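CBS domain-containing protein (Pyrococcus horikoshii, PDB 2YZI) is of unknown function but, as a protein built of two CBS domains, probably senses or binds adenine nucleotides or related ligands. Local coordinates at residues R62-V65 / P69-I72. Residues are numbered along the deposited sequence; the frame is centred on the assembly and turned at random.
Sequences RVIV and PYDI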
ATOM      1  N   ARG B  62       0.815  -2.628 -15.341  1.00 34.76           N
ATOM      2  CA  ARG B  62       0.891  -2.064 -16.682  1.00 35.68           C
ATOM      3  C   ARG B  62       2.293  -1.876 -17.244  1.00 35.37           C
ATOM      4  O   ARG B  62       2.456  -1.455 -18.392  1.00 35.04           O
ATOM      5  CB  ARG B  62       0.113  -0.748 -16.724  1.00 37.19           C
ATOM      6  CG  ARG B  62      -1.360  -0.959 -16.432  1.00 41.27           C
ATOM      7  CD  ARG B  62      -2.152   0.329 -16.419  1.00 46.28           C
ATOM      8  NE  ARG B  62      -3.561   0.065 -16.134  1.00 51.33           N
ATOM      9  CZ  ARG B  62      -4.505   0.998 -16.059  1.00 51.47           C
ATOM     10  NH1 ARG B  62      -4.196   2.274 -16.247  1.00 52.67           N
ATOM     11  NH2 ARG B  62      -5.759   0.655 -15.796  1.00 52.67           N
ATOM     12  N   VAL B  63       3.304  -2.203 -16.444  1.00 34.30           N
ATOM     13  CA  VAL B  63       4.680  -2.076 -16.895  1.00 34.41           C
ATOM     14  C   VAL B  63       5.460  -3.380 -16.713  1.00 34.97           C
ATOM     15  O   VAL B  63       5.833  -4.011 -17.695  1.00 35.76           O
ATOM     16  CB  VAL B  63       5.410  -0.928 -16.155  1.00 33.19           C
ATOM     17  CG1 VAL B  63       6.839  -0.804 -16.667  1.00 32.76           C
ATOM     18  CG2 VAL B  63       4.662   0.389 -16.364  1.00 33.46           C
ATOM     19  N   ILE B  64       5.689  -3.783 -15.463  1.00 34.20           N
ATOM     20  CA  ILE B  64       6.435  -5.004 -15.167  1.00 33.09           C
ATOM     21  C   ILE B  64       5.910  -6.262 -15.848  1.00 34.50           C
ATOM     22  O   ILE B  64       6.682  -7.001 -16.452  1.00 34.38           O
ATOM     23  CB  ILE B  64       6.486  -5.303 -13.653  1.00 33.17           C
ATOM     24  CG1 ILE B  64       7.310  -4.238 -12.924  1.00 29.76           C
ATOM     25  CG2 ILE B  64       7.101  -6.693 -13.422  1.00 31.25           C
ATOM     26  CD1 ILE B  64       8.786  -4.296 -13.234  1.00 31.57           C
ATOM     27  N   VAL B  65       4.611  -6.522 -15.747  1.00 35.02           N
ATOM     28  CA  VAL B  65       4.057  -7.724 -16.360  1.00 37.05           C
ATOM     29  C   VAL B  65       4.197  -7.735 -17.888  1.00 39.56           C
ATOM     30  O   VAL B  65       4.707  -8.697 -18.461  1.00 39.06           O
ATOM     31  CB  VAL B  65       2.577  -7.925 -15.962  1.00 35.91           C
ATOM     32  CG1 VAL B  65       1.969  -9.076 -16.756  1.00 36.39           C
ATOM     33  CG2 VAL B  65       2.480  -8.215 -14.469  1.00 34.07           C
ATOM     34  N   PRO B  69       9.291  -0.851 -21.377  1.00 47.71           N
ATOM     35  CA  PRO B  69      10.451  -0.058 -20.965  1.00 47.33           C
ATOM     36  C   PRO B  69      10.147   0.751 -19.707  1.00 46.83           C
ATOM     37  O   PRO B  69       9.012   1.167 -19.489  1.00 47.26           O
ATOM     38  CB  PRO B  69      10.700   0.831 -22.178  1.00 47.17           C
ATOM     39  CG  PRO B  69      10.315  -0.076 -23.315  1.00 47.96           C
ATOM     40  CD  PRO B  69       9.030  -0.696 -22.820  1.00 46.71           C
ATOM     41  N   TYR B  70      11.169   0.973 -18.890  1.00 46.72           N
ATOM     42  CA  TYR B  70      11.021   1.729 -17.653  1.00 47.17           C
ATOM     43  C   TYR B  70      11.084   3.217 -17.952  1.00 45.85           C
ATOM     44  O   TYR B  70      10.867   4.047 -17.068  1.00 45.47           O
ATOM     45  CB  TYR B  70      12.139   1.358 -16.673  1.00 49.73           C
ATOM     46  CG  TYR B  70      12.140  -0.094 -16.250  1.00 52.31           C
ATOM     47  CD1 TYR B  70      11.401  -1.050 -16.951  1.00 53.97           C
ATOM     48  CD2 TYR B  70      12.907  -0.522 -15.170  1.00 53.63           C
ATOM     49  CE1 TYR B  70      11.427  -2.392 -16.593  1.00 55.30           C
ATOM     50  CE2 TYR B  70      12.944  -1.863 -14.802  1.00 55.16           C
ATOM     51  CZ  TYR B  70      12.202  -2.794 -15.518  1.00 55.63           C
ATOM     52  OH  TYR B  70      12.242  -4.127 -15.170  1.00 57.02           O
ATOM     53  N   ASP B  71      11.381   3.544 -19.206  1.00 43.85           N
ATOM     54  CA  ASP B  71      11.482   4.932 -19.630  1.00 41.95           C
ATOM     55  C   ASP B  71      10.198   5.480 -20.248  1.00 39.35           C
ATOM     56  O   ASP B  71      10.158   6.648 -20.635  1.00 39.75           O
ATOM     57  CB  ASP B  71      12.634   5.107 -20.631  1.00 43.22           C
ATOM     58  CG  ASP B  71      12.449   4.285 -21.904  1.00 44.51           C
ATOM     59  OD1 ASP B  71      11.364   4.349 -22.524  1.00 45.32           O
ATOM     60  OD2 ASP B  71      13.398   3.576 -22.295  1.00 47.06           O
ATOM     61  N   ILE B  72       9.155   4.658 -20.353  1.00 35.53           N
ATOM     62  CA  ILE B  72       7.915   5.149 -20.944  1.00 33.69           C
ATOM     63  C   ILE B  72       7.248   6.204 -20.064  1.00 31.32           C
ATOM     64  O   ILE B  72       7.309   6.140 -18.835  1.00 31.83           O
ATOM     65  CB  ILE B  72       6.884   4.017 -21.204  1.00 33.33           C
ATOM     66  CG1 ILE B  72       6.380   3.441 -19.877  1.00 34.73           C
ATOM     67  CG2 ILE B  72       7.507   2.939 -22.077  1.00 33.88           C
ATOM     68  CD1 ILE B  72       5.191   2.523 -20.019  1.00 33.82           C
TER
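Val63, Tyr70 and Ile64 carry most of an apolar contact, with Ile72 close behind, in which the chain leaves helix 56-64 of the first CBS domain, loops back and lays a type I beta turn, Pro69 to Ile72, against the end of that helix. Val63 points its side chain into the turn and divides its two methyls between different partners. CG1, anti to the backbone N (chi1 -179°), lies 4.1 Å from the carbonyl O of Pro69, while CG2 meets the end of Ile72, whose CD1 is 4.3 Å away. Ile77, from the loop before strand 84-86, touches both Val63 and Ile72 and so joins this small apolar cluster. The turn is also tied to the start of helix 26-35 by backbone hydrogen bonds of Tyr70 with Gln27 and of Ile72 with Val26, so it touches both helices. At the dimer interface the second subunit comes close: the Ile64 carbonyl accepts a hydrogen bond from its Gln27, and its Leu68 packs on Tyr70. Within the chain, the Tyr70 side chain reaches back to Ile64, which it approaches at a slant. There the Ile64 CD1 methyl sits 4.4 Å from Tyr70 CZ and 4.0 Å from Tyr70 OH.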